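Local structure of Dot/Icm T4SS effector (Legionella pneumophila, 6VVE) at residues V49-K53 against V129-W133; Q115-L119 against E171-Y177; G176-D181 against D205-R211. The protein is a kinase delivered as an effector of the Dot/Icm type IV secretion system and is activated by inositol hexakisphosphate from the host. All blocks are in the same frame, centred on the assembly; numbering follows the deposited sequence.

Interaction 1 (V49-K53 against V129-W133); sequences VLMWK and VLGLW. With IHP (inositol hexakisphosphate), chain B.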
loop_
_atom_site.group_PDB
_atom_site.type_symbol
_atom_site.label_atom_id
_atom_site.label_comp_id
_atom_site.label_asym_id
_atom_site.label_seq_id
_atom_site.Cartn_x
_atom_site.Cartn_y
_atom_site.Cartn_z
ATOM N N VAL A 49 -5.601 -2.818 -15.495
ATOM C CA VAL A 49 -5.871 -3.062 -14.085
ATOM C C VAL A 49 -7.244 -2.494 -13.750
ATOM O O VAL A 49 -7.681 -1.493 -14.325
ATOM C CB VAL A 49 -4.804 -2.440 -13.161
ATOM C CG1 VAL A 49 -3.456 -3.124 -13.377
ATOM C CG2 VAL A 49 -4.714 -0.931 -13.389
ATOM N N LEU A 50 -7.925 -3.139 -12.810
ATOM C CA LEU A 50 -9.231 -2.685 -12.345
ATOM C C LEU A 50 -9.030 -1.634 -11.261
ATOM O O LEU A 50 -8.228 -1.830 -10.333
ATOM C CB LEU A 50 -10.044 -3.864 -11.819
ATOM C CG LEU A 50 -11.324 -3.567 -11.044
ATOM C CD1 LEU A 50 -12.278 -2.666 -11.817
ATOM C CD2 LEU A 50 -12.018 -4.889 -10.682
HETATM N N MSE A 51 -9.752 -0.521 -11.381
HETATM C CA MSE A 51 -9.652 0.557 -10.391
HETATM C C MSE A 51 -10.834 0.552 -9.411
HETATM O O MSE A 51 -10.623 0.565 -8.202
HETATM C CB MSE A 51 -9.555 1.914 -11.092
HETATM C CG MSE A 51 -8.374 2.059 -12.055
HETATM SE SE MSE A 51 -6.601 1.778 -11.260
HETATM C CE MSE A 51 -6.693 3.000 -9.763
ATOM N N TRP A 52 -12.063 0.526 -9.922
ATOM C CA TRP A 52 -13.244 0.470 -9.065
ATOM C C TRP A 52 -14.465 0.133 -9.913
ATOM O O TRP A 52 -14.409 0.125 -11.148
ATOM C CB TRP A 52 -13.460 1.790 -8.310
ATOM C CG TRP A 52 -13.667 2.989 -9.195
ATOM C CD1 TRP A 52 -14.812 3.337 -9.857
ATOM C CD2 TRP A 52 -12.701 4.004 -9.501
ATOM N NE1 TRP A 52 -14.611 4.502 -10.563
ATOM C CE2 TRP A 52 -13.323 4.929 -10.362
ATOM C CE3 TRP A 52 -11.362 4.212 -9.139
ATOM C CZ2 TRP A 52 -12.658 6.044 -10.863
ATOM C CZ3 TRP A 52 -10.705 5.322 -9.631
ATOM C CH2 TRP A 52 -11.356 6.226 -10.485
ATOM N N LYS A 53 -15.579 -0.143 -9.227
ATOM C CA LYS A 53 -16.851 -0.436 -9.873
ATOM C C LYS A 53 -17.661 0.847 -10.004
ATOM O O LYS A 53 -17.672 1.682 -9.098
ATOM C CB LYS A 53 -17.634 -1.480 -9.075
ATOM C CG LYS A 53 -18.939 -1.927 -9.735
ATOM C CD LYS A 53 -19.508 -3.175 -9.060
ATOM C CE LYS A 53 -20.800 -3.649 -9.725
ATOM N NZ LYS A 53 -20.549 -4.450 -10.957
ATOM N N VAL A 129 -5.707 -0.303 -1.171
ATOM C CA VAL A 129 -6.866 0.405 -1.733
ATOM C C VAL A 129 -6.288 1.636 -2.431
ATOM O O VAL A 129 -6.169 2.717 -1.866
ATOM C CB VAL A 129 -7.897 0.764 -0.682
ATOM C CG1 VAL A 129 -9.017 1.585 -1.308
ATOM C CG2 VAL A 129 -8.447 -0.481 -0.025
ATOM N N LEU A 130 -5.999 1.491 -3.727
ATOM C CA LEU A 130 -5.561 2.619 -4.537
ATOM C C LEU A 130 -6.753 3.216 -5.289
ATOM O O LEU A 130 -7.864 2.665 -5.294
ATOM C CB LEU A 130 -4.464 2.192 -5.513
ATOM C CG LEU A 130 -3.113 1.869 -4.870
ATOM C CD1 LEU A 130 -2.129 1.310 -5.898
ATOM C CD2 LEU A 130 -2.532 3.112 -4.213
ATOM N N GLY A 131 -6.509 4.352 -5.930
ATOM C CA GLY A 131 -7.573 5.071 -6.603
ATOM C C GLY A 131 -6.986 6.170 -7.453
ATOM O O GLY A 131 -5.782 6.202 -7.698
ATOM N N LEU A 132 -7.854 7.078 -7.901
ATOM C CA LEU A 132 -7.434 8.148 -8.796
ATOM C C LEU A 132 -8.099 9.460 -8.402
ATOM O O LEU A 132 -9.229 9.481 -7.899
ATOM C CB LEU A 132 -7.774 7.826 -10.257
ATOM C CG LEU A 132 -7.185 6.531 -10.810
ATOM C CD1 LEU A 132 -7.779 6.226 -12.185
ATOM C CD2 LEU A 132 -5.673 6.615 -10.879
ATOM N N TRP A 133 -7.380 10.555 -8.643
ATOM C CA TRP A 133 -7.882 11.892 -8.378
ATOM C C TRP A 133 -8.653 12.376 -9.602
ATOM O O TRP A 133 -8.096 12.449 -10.705
ATOM C CB TRP A 133 -6.732 12.846 -8.062
ATOM C CG TRP A 133 -6.103 12.620 -6.730
ATOM C CD1 TRP A 133 -4.958 11.923 -6.470
ATOM C CD2 TRP A 133 -6.584 13.094 -5.467
ATOM N NE1 TRP A 133 -4.698 11.939 -5.118
ATOM C CE2 TRP A 133 -5.676 12.654 -4.482
ATOM C CE3 TRP A 133 -7.688 13.850 -5.074
ATOM C CZ2 TRP A 133 -5.845 12.939 -3.130
ATOM C CZ3 TRP A 133 -7.849 14.140 -3.728
ATOM C CH2 TRP A 133 -6.933 13.684 -2.774
HETATM C C1 IHP B . -20.292 8.427 -11.834
HETATM C C2 IHP B . -21.419 9.287 -12.429
HETATM C C3 IHP B . -20.891 10.636 -12.924
HETATM C C4 IHP B . -19.764 10.437 -13.945
HETATM C C5 IHP B . -18.594 9.675 -13.293
HETATM C C6 IHP B . -19.044 8.331 -12.724
HETATM O O11 IHP B . -20.775 7.109 -11.649
HETATM P P1 IHP B . -21.059 6.581 -10.130
HETATM O O21 IHP B . -20.514 5.182 -9.976
HETATM O O31 IHP B . -20.412 7.511 -9.131
HETATM O O41 IHP B . -22.566 6.564 -9.884
HETATM O O12 IHP B . -22.374 9.496 -11.417
HETATM P P2 IHP B . -23.958 9.157 -11.738
HETATM O O22 IHP B . -24.072 8.460 -13.068
HETATM O O32 IHP B . -24.491 8.261 -10.656
HETATM O O42 IHP B . -24.734 10.447 -11.774
HETATM O O13 IHP B . -20.372 11.327 -11.824
HETATM P P3 IHP B . -20.711 12.918 -11.608
HETATM O O23 IHP B . -21.835 13.339 -12.541
HETATM O O33 IHP B . -21.135 13.129 -10.160
HETATM O O43 IHP B . -19.481 13.755 -11.886
HETATM O O14 IHP B . -19.315 11.676 -14.398
HETATM P P4 IHP B . -19.185 11.882 -16.029
HETATM O O24 IHP B . -20.535 11.728 -16.678
HETATM O O34 IHP B . -18.259 10.814 -16.586
HETATM O O44 IHP B . -18.633 13.255 -16.327
HETATM O O15 IHP B . -17.607 9.443 -14.251
HETATM P P5 IHP B . -16.173 10.222 -14.116
HETATM O O25 IHP B . -15.625 10.505 -15.501
HETATM O O35 IHP B . -16.348 11.524 -13.380
HETATM O O45 IHP B . -15.210 9.339 -13.351
HETATM O O16 IHP B . -17.998 7.800 -11.935
HETATM P P6 IHP B . -17.191 6.462 -12.459
HETATM O O26 IHP B . -17.130 5.435 -11.349
HETATM O O36 IHP B . -17.898 5.871 -13.654
HETATM O O46 IHP B . -15.790 6.878 -12.859
HETATM O O HOH W 1 -8.303 0.467 -6.766
#
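Leu132 meets two side chains of the 49-53 strand at once, Met51 and Trp52. Met51 is a selenomethionine. Its chain bends at both chi2 (-58°) and chi3 (-53°), which brings the terminal methyl round toward the other segment. Met51 CE lies 3.7 Å from Leu132 CG, and the two side chains cross at about a right angle. The same methyl is 3.9 Å from Gly131 CA. Trp52 meets Leu132 with the far rim of its six-membered ring. Trp52 CZ3 is 3.9 Å from Leu132 CG, and Leu132 CB lies in the ring plane at that edge. This is the tight, apolar part of the contact. The looser side is polar. No direct hydrogen bond joins the two backbones. Instead a water sits between them, 2.7 Å from both Met51 O and Leu130 O.

The pyrrole edge of Trp52 faces the activator. Trp52 NE1 donates a hydrogen bond of 2.8 Å to O26 of inositol hexakisphosphate, with an N-H...O angle of 147°. The indole thus reaches from a ligand phosphate to Leu132. The phosphates are also held by Tyr18, Lys91 and Lys136.

Met51 and Trp52 form a classic beta bulge opposite Val35 on strand 34-41. Strand 44-53 is an outer strand of the N-terminal four-stranded sheet. Leu132 lies on an outer strand of the five-stranded sheet and bonds through its backbone to Tyr144, whose ring meets Trp52 edge-to-face. Gln116 of helix 102-121 packs against Met51 and Leu130.

Interaction 2 (Q115-L119 against E171-Y177); sequences QQFFL and ELNDAGY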
loop_
_atom_site.group_PDB
_atom_site.type_symbol
_atom_site.label_atom_id
_atom_site.label_comp_id
_atom_site.label_asym_id
_atom_site.label_seq_id
_atom_site.Cartn_x
_atom_site.Cartn_y
_atom_site.Cartn_z
ATOM N N GLN A 115 1.889 1.887 -9.866
ATOM C CA GLN A 115 1.962 1.100 -8.639
ATOM C C GLN A 115 0.883 0.027 -8.619
ATOM O O GLN A 115 1.115 -1.087 -8.137
ATOM C CB GLN A 115 1.858 2.025 -7.425
ATOM C CG GLN A 115 3.098 2.915 -7.263
ATOM C CD GLN A 115 2.880 4.068 -6.310
ATOM O OE1 GLN A 115 1.899 4.108 -5.566
ATOM N NE2 GLN A 115 3.803 5.016 -6.325
ATOM N N GLN A 116 -0.302 0.343 -9.142
ATOM C CA GLN A 116 -1.339 -0.673 -9.284
ATOM C C GLN A 116 -0.849 -1.831 -10.149
ATOM O O GLN A 116 -1.090 -3.003 -9.829
ATOM C CB GLN A 116 -2.598 -0.054 -9.885
ATOM C CG GLN A 116 -3.833 -0.951 -9.829
ATOM C CD GLN A 116 -4.553 -0.864 -8.489
ATOM O OE1 GLN A 116 -3.980 -1.150 -7.442
ATOM N NE2 GLN A 116 -5.808 -0.448 -8.524
ATOM N N PHE A 117 -0.153 -1.525 -11.247
ATOM C CA PHE A 117 0.374 -2.593 -12.094
ATOM C C PHE A 117 1.418 -3.423 -11.355
ATOM O O PHE A 117 1.455 -4.651 -11.489
ATOM C CB PHE A 117 0.973 -2.018 -13.381
ATOM C CG PHE A 117 -0.035 -1.830 -14.480
ATOM C CD1 PHE A 117 -0.414 -2.904 -15.274
ATOM C CD2 PHE A 117 -0.606 -0.592 -14.713
ATOM C CE1 PHE A 117 -1.342 -2.743 -16.287
ATOM C CE2 PHE A 117 -1.543 -0.425 -15.714
ATOM C CZ PHE A 117 -1.914 -1.501 -16.503
ATOM N N PHE A 118 2.279 -2.769 -10.574
ATOM C CA PHE A 118 3.210 -3.511 -9.730
ATOM C C PHE A 118 2.456 -4.472 -8.819
ATOM O O PHE A 118 2.805 -5.655 -8.718
ATOM C CB PHE A 118 4.060 -2.546 -8.899
ATOM C CG PHE A 118 4.923 -3.235 -7.874
ATOM C CD1 PHE A 118 4.414 -3.569 -6.623
ATOM C CD2 PHE A 118 6.239 -3.552 -8.164
ATOM C CE1 PHE A 118 5.198 -4.213 -5.691
ATOM C CE2 PHE A 118 7.033 -4.195 -7.224
ATOM C CZ PHE A 118 6.512 -4.522 -5.992
ATOM N N LEU A 119 1.405 -3.976 -8.151
ATOM C CA LEU A 119 0.634 -4.823 -7.252
ATOM C C LEU A 119 0.032 -6.008 -7.993
ATOM O O LEU A 119 0.078 -7.144 -7.500
ATOM C CB LEU A 119 -0.461 -4.007 -6.565
ATOM C CG LEU A 119 -0.011 -2.902 -5.620
ATOM C CD1 LEU A 119 -1.239 -2.140 -5.070
ATOM C CD2 LEU A 119 0.829 -3.449 -4.491
ATOM N N GLU A 171 6.614 -7.701 0.384
ATOM C CA GLU A 171 6.874 -7.742 -1.055
ATOM C C GLU A 171 6.931 -6.331 -1.619
ATOM O O GLU A 171 7.777 -6.018 -2.465
ATOM C CB GLU A 171 5.788 -8.568 -1.750
ATOM C CG GLU A 171 6.230 -9.249 -3.025
ATOM C CD GLU A 171 5.224 -10.281 -3.512
ATOM O OE1 GLU A 171 4.256 -10.567 -2.775
ATOM O OE2 GLU A 171 5.404 -10.809 -4.632
ATOM N N LEU A 172 6.047 -5.454 -1.139
ATOM C CA LEU A 172 6.093 -4.053 -1.538
ATOM C C LEU A 172 7.385 -3.389 -1.068
ATOM O O LEU A 172 8.101 -2.756 -1.859
ATOM C CB LEU A 172 4.876 -3.326 -0.966
ATOM C CG LEU A 172 4.620 -1.903 -1.453
ATOM C CD1 LEU A 172 4.065 -1.922 -2.871
ATOM C CD2 LEU A 172 3.671 -1.177 -0.501
ATOM N N ASN A 173 7.715 -3.550 0.218
ATOM C CA ASN A 173 8.913 -2.925 0.760
ATOM C C ASN A 173 10.168 -3.451 0.070
ATOM O O ASN A 173 11.099 -2.684 -0.208
ATOM C CB ASN A 173 9.007 -3.161 2.271
ATOM C CG ASN A 173 7.812 -2.598 3.040
ATOM O OD1 ASN A 173 7.499 -3.056 4.138
ATOM N ND2 ASN A 173 7.145 -1.595 2.466
ATOM N N ASP A 174 10.220 -4.763 -0.205
ATOM C CA ASP A 174 11.400 -5.329 -0.851
ATOM C C ASP A 174 11.696 -4.657 -2.183
ATOM O O ASP A 174 12.857 -4.631 -2.617
ATOM C CB ASP A 174 11.226 -6.837 -1.058
ATOM C CG ASP A 174 11.311 -7.616 0.242
ATOM O OD1 ASP A 174 11.698 -7.024 1.267
ATOM O OD2 ASP A 174 10.992 -8.824 0.233
ATOM N N ALA A 175 10.675 -4.112 -2.839
ATOM C CA ALA A 175 10.813 -3.452 -4.125
ATOM C C ALA A 175 11.078 -1.951 -4.018
ATOM O O ALA A 175 11.206 -1.272 -5.059
ATOM C CB ALA A 175 9.544 -3.687 -4.965
ATOM N N GLY A 176 11.187 -1.419 -2.807
ATOM C CA GLY A 176 11.471 -0.010 -2.620
ATOM C C GLY A 176 10.268 0.897 -2.453
ATOM O O GLY A 176 10.440 2.121 -2.459
ATOM N N TYR A 177 9.064 0.344 -2.321
ATOM C CA TYR A 177 7.860 1.111 -2.050
ATOM C C TYR A 177 7.443 0.912 -0.596
ATOM O O TYR A 177 7.643 -0.161 -0.020
ATOM C CB TYR A 177 6.710 0.685 -2.960
ATOM C CG TYR A 177 6.949 0.867 -4.451
ATOM C CD1 TYR A 177 6.800 2.102 -5.049
ATOM C CD2 TYR A 177 7.306 -0.208 -5.246
ATOM C CE1 TYR A 177 7.008 2.275 -6.408
ATOM C CE2 TYR A 177 7.505 -0.059 -6.613
ATOM C CZ TYR A 177 7.362 1.193 -7.186
ATOM O OH TYR A 177 7.563 1.356 -8.540
#
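Phe118 and Tyr177 form the aromatic part of this contact. The edge of Tyr177 points at one face of Phe118 in an edge-to-face pair. The ring centroids are 5.2 Å apart and the planes stand at 59°. Tyr177 CE2 lies over the rim of the Phe118 ring, not its centre. CG of Phe118 lies opposite the backbone N (chi1 173°), which sends the ring out from helix 102-121 toward helix 159-174. His122 also stacks with this ring.

The apolar contacts gather round the same ring. Phe118 CZ presses on Ala175 CB at 3.3 Å, a tight fit. Phe118 CE1 touches Leu172 CD1 at 3.8 Å. That methyl also meets Leu119 CD2 at 3.9 Å, so one branch of Leu172 fills the angle between two residues of helix 102-121. Gln115 adds the flank of its chain: Gln115 CG is 4.1 Å from Tyr177 CE1. Its amide oxygen is engaged elsewhere, by Phe210 N.

Hydrogen bonds do not cross the contact, but they shape the 171-177 side. Leu172 O accepts from Ala175 N and Tyr177 N, which arrive from opposite faces of its carbonyl plane. Asn173 ND2 donates to Tyr177 O at 2.9 Å, in the carbonyl plane and on a lone pair.

Gly176, with positive phi, ends helix 159-174 in a Schellman motif. The chain leaves the helix there, and Tyr177 follows beside Phe118. Joining the end of helix 102-121 to the end of helix 159-174 is consistent with helices C and E of a protein kinase fold.

Interaction 3 (G176-D181 against D205-R211); sequences GYWHPD and DLDGGFR. With ADP (adenosine-5'-diphosphate), chain C.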
loop_
_atom_site.group_PDB
_atom_site.type_symbol
_atom_site.label_atom_id
_atom_site.label_comp_id
_atom_site.label_asym_id
_atom_site.label_seq_id
_atom_site.Cartn_x
_atom_site.Cartn_y
_atom_site.Cartn_z
ATOM N N GLY A 176 11.187 -1.419 -2.807
ATOM C CA GLY A 176 11.471 -0.010 -2.620
ATOM C C GLY A 176 10.268 0.897 -2.453
ATOM O O GLY A 176 10.440 2.121 -2.459
ATOM N N TYR A 177 9.064 0.344 -2.321
ATOM C CA TYR A 177 7.860 1.111 -2.050
ATOM C C TYR A 177 7.443 0.912 -0.596
ATOM O O TYR A 177 7.643 -0.161 -0.020
ATOM C CB TYR A 177 6.710 0.685 -2.960
ATOM C CG TYR A 177 6.949 0.867 -4.451
ATOM C CD1 TYR A 177 6.800 2.102 -5.049
ATOM C CD2 TYR A 177 7.306 -0.208 -5.246
ATOM C CE1 TYR A 177 7.008 2.275 -6.408
ATOM C CE2 TYR A 177 7.505 -0.059 -6.613
ATOM C CZ TYR A 177 7.362 1.193 -7.186
ATOM O OH TYR A 177 7.563 1.356 -8.540
ATOM N N TRP A 178 6.841 1.942 -0.000
ATOM C CA TRP A 178 6.300 1.782 1.344
ATOM C C TRP A 178 5.104 2.705 1.560
ATOM O O TRP A 178 4.907 3.702 0.847
ATOM C CB TRP A 178 7.382 2.013 2.412
ATOM C CG TRP A 178 8.008 3.383 2.464
ATOM C CD1 TRP A 178 7.624 4.427 3.259
ATOM C CD2 TRP A 178 9.163 3.835 1.747
ATOM N NE1 TRP A 178 8.452 5.506 3.061
ATOM C CE2 TRP A 178 9.401 5.169 2.134
ATOM C CE3 TRP A 178 10.015 3.246 0.801
ATOM C CZ2 TRP A 178 10.447 5.927 1.600
ATOM C CZ3 TRP A 178 11.049 3.998 0.280
ATOM C CH2 TRP A 178 11.260 5.319 0.681
ATOM N N HIS A 179 4.302 2.348 2.566
ATOM C CA HIS A 179 3.101 3.117 2.900
ATOM C C HIS A 179 3.497 4.445 3.532
ATOM O O HIS A 179 4.358 4.466 4.421
ATOM C CB HIS A 179 2.238 2.297 3.859
ATOM C CG HIS A 179 0.813 2.751 3.947
ATOM N ND1 HIS A 179 0.460 4.042 4.272
ATOM C CD2 HIS A 179 -0.346 2.076 3.763
ATOM C CE1 HIS A 179 -0.857 4.143 4.276
ATOM N NE2 HIS A 179 -1.368 2.965 3.966
ATOM N N PRO A 180 2.898 5.567 3.115
ATOM C CA PRO A 180 3.309 6.868 3.685
ATOM C C PRO A 180 2.829 7.112 5.112
ATOM O O PRO A 180 3.361 8.014 5.782
ATOM C CB PRO A 180 2.688 7.893 2.717
ATOM C CG PRO A 180 1.483 7.164 2.135
ATOM C CD PRO A 180 1.892 5.709 2.042
ATOM N N ASP A 181 1.839 6.358 5.601
ATOM C CA ASP A 181 1.301 6.567 6.946
ATOM C C ASP A 181 0.740 5.238 7.463
ATOM O O ASP A 181 -0.474 5.020 7.552
ATOM C CB ASP A 181 0.230 7.661 6.960
ATOM C CG ASP A 181 -0.315 7.930 8.364
ATOM O OD1 ASP A 181 0.357 7.542 9.355
ATOM O OD2 ASP A 181 -1.418 8.519 8.480
ATOM N N ASP A 205 -5.673 4.994 3.016
ATOM C CA ASP A 205 -4.915 6.240 3.161
ATOM C C ASP A 205 -3.726 6.263 2.207
ATOM O O ASP A 205 -2.627 6.687 2.574
ATOM C CB ASP A 205 -4.457 6.441 4.605
ATOM C CG ASP A 205 -4.046 7.877 4.896
ATOM O OD1 ASP A 205 -4.434 8.786 4.135
ATOM O OD2 ASP A 205 -3.324 8.101 5.888
ATOM N N LEU A 206 -3.950 5.803 0.971
ATOM C CA LEU A 206 -2.920 5.773 -0.063
ATOM C C LEU A 206 -3.193 6.764 -1.192
ATOM O O LEU A 206 -2.725 6.554 -2.321
ATOM C CB LEU A 206 -2.793 4.354 -0.622
ATOM C CG LEU A 206 -2.209 3.284 0.290
ATOM C CD1 LEU A 206 -2.383 1.900 -0.318
ATOM C CD2 LEU A 206 -0.740 3.552 0.569
ATOM N N ASP A 207 -3.940 7.836 -0.920
ATOM C CA ASP A 207 -4.329 8.744 -1.995
ATOM C C ASP A 207 -3.148 9.536 -2.547
ATOM O O ASP A 207 -3.292 10.202 -3.573
ATOM C CB ASP A 207 -5.420 9.703 -1.512
ATOM C CG ASP A 207 -5.076 10.362 -0.184
ATOM O OD1 ASP A 207 -4.976 9.640 0.843
ATOM O OD2 ASP A 207 -4.910 11.593 -0.174
ATOM N N GLY A 208 -1.997 9.506 -1.889
ATOM C CA GLY A 208 -0.773 10.027 -2.452
ATOM C C GLY A 208 0.091 8.984 -3.127
ATOM O O GLY A 208 1.206 9.308 -3.553
ATOM N N GLY A 209 -0.379 7.750 -3.236
ATOM C CA GLY A 209 0.450 6.671 -3.726
ATOM C C GLY A 209 1.458 6.228 -2.679
ATOM O O GLY A 209 1.549 6.768 -1.574
ATOM N N PHE A 210 2.230 5.210 -3.043
ATOM C CA PHE A 210 3.275 4.739 -2.152
ATOM C C PHE A 210 4.462 5.699 -2.173
ATOM O O PHE A 210 4.683 6.432 -3.138
ATOM C CB PHE A 210 3.745 3.338 -2.539
ATOM C CG PHE A 210 2.682 2.293 -2.439
ATOM C CD1 PHE A 210 2.185 1.913 -1.212
ATOM C CD2 PHE A 210 2.192 1.674 -3.581
ATOM C CE1 PHE A 210 1.205 0.937 -1.122
ATOM C CE2 PHE A 210 1.219 0.711 -3.496
ATOM C CZ PHE A 210 0.726 0.341 -2.261
ATOM N N ARG A 211 5.221 5.691 -1.085
ATOM C CA ARG A 211 6.500 6.377 -1.062
ATOM C C ARG A 211 7.562 5.519 -1.733
ATOM O O ARG A 211 7.440 4.290 -1.828
ATOM C CB ARG A 211 6.914 6.710 0.371
ATOM C CG ARG A 211 6.111 7.838 1.002
ATOM C CD ARG A 211 6.637 8.150 2.397
ATOM N NE ARG A 211 5.822 9.145 3.092
ATOM C CZ ARG A 211 5.998 9.499 4.362
ATOM N NH1 ARG A 211 6.961 8.939 5.085
ATOM N NH2 ARG A 211 5.207 10.413 4.908
HETATM P PB ADP C . -6.475 9.067 7.768
HETATM O O1B ADP C . -5.516 8.096 8.428
HETATM O O2B ADP C . -7.682 9.387 8.610
HETATM O O3B ADP C . -5.811 10.278 7.135
HETATM P PA ADP C . -8.307 8.715 5.624
HETATM O O1A ADP C . -8.046 8.205 4.231
HETATM O O2A ADP C . -8.529 10.186 5.849
HETATM O O3A ADP C . -7.055 8.229 6.512
HETATM O "O5'" ADP C . -9.578 7.913 6.176
HETATM C "C5'" ADP C . -10.324 8.365 7.294
HETATM C "C4'" ADP C . -11.434 7.389 7.584
HETATM O "O4'" ADP C . -12.342 7.266 6.471
HETATM C "C3'" ADP C . -10.926 5.960 7.896
HETATM O "O3'" ADP C . -10.645 5.749 9.253
HETATM C "C2'" ADP C . -12.089 5.076 7.397
HETATM O "O2'" ADP C . -12.991 4.811 8.455
HETATM C "C1'" ADP C . -12.773 5.910 6.299
HETATM N N9 ADP C . -12.340 5.373 4.993
HETATM C C8 ADP C . -11.256 5.789 4.303
HETATM N N7 ADP C . -11.125 5.086 3.148
HETATM C C5 ADP C . -12.141 4.208 3.100
HETATM C C6 ADP C . -12.595 3.170 2.156
HETATM N N6 ADP C . -11.914 2.951 1.015
HETATM N N1 ADP C . -13.710 2.462 2.468
HETATM C C2 ADP C . -14.398 2.683 3.613
HETATM N N3 ADP C . -14.032 3.617 4.510
HETATM C C4 ADP C . -12.940 4.397 4.315
#
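Arg211 N donates to Trp178 O at 2.8 Å, the shorter of two backbone bonds that pair these residues. The other runs back from Trp178 N to Arg211 O, at 3.0 Å. Together they make an antiparallel hydrogen-bonded pair. Arg211 O also receives a CA-H...O contact from Tyr177 CA.

The side chains of the pair lie on one face of the small sheet. Arg211 CB sits over one face of the Trp178 indole, 3.5 Å from the centroid of its five-membered ring, a CH-pi contact. The extended Arg211 chain then runs on past Pro180. Pro180 O lies over one face of the guanidinium, near its rim, and forms no hydrogen bond with it.

His179 is held from three sides. Leu206 CD2 stands over the centre of its imidazole, 3.5 Å from the ring centroid, in a second CH-pi contact. Asp181 N donates to His179 ND1 in the ring plane at 3.0 Å, with an N-H...N angle of 167°. NE2 bonds to Ile204 O. These partners fix the rotation of the ring and tie both loops to it. Beyond it, the type I turn Leu206-Gly209 brings Gly209 O near Pro180 CG.

At the nucleotide end, Asp181 OD2 and Asp205 OD2 come within 3.2 Å, without a hydrogen bond and with carboxylate planes 74° apart. Asp181 OD1 is bonded to Ser190 OG. Asp205 OD2 is 3.4 Å from O1B of ADP, and the side chain of Asp205 lies about 4 Å from a bound manganese ion. The His-Pro-Asp and Asp-Leu-Asp sequences probably correspond to the HRD catalytic loop and DFG metal-binding loop of protein kinases, with the strand pair behind them.

From the N terminus, interaction 1 opens at 49-53 and interaction 2 at 115-119, before interaction 1 closes at 129-133. Interaction 2 closes only at 171-177, so the two loops cross. Gln116 of helix 102-121 lies where they meet. Interaction 3 follows in series: its first segment shares Gly176 and Tyr177 with interaction 2, and its loop closes at 205-211. That last segment returns to both earlier contacts, through hydrogen bonds from Phe210 to Gln115 and from Trp133 to Asp207. The set ties the N-terminal sheet beside inositol hexakisphosphate, the five-stranded sheet, helix 102-121, helix 159-174 and the loops at the ADP site together.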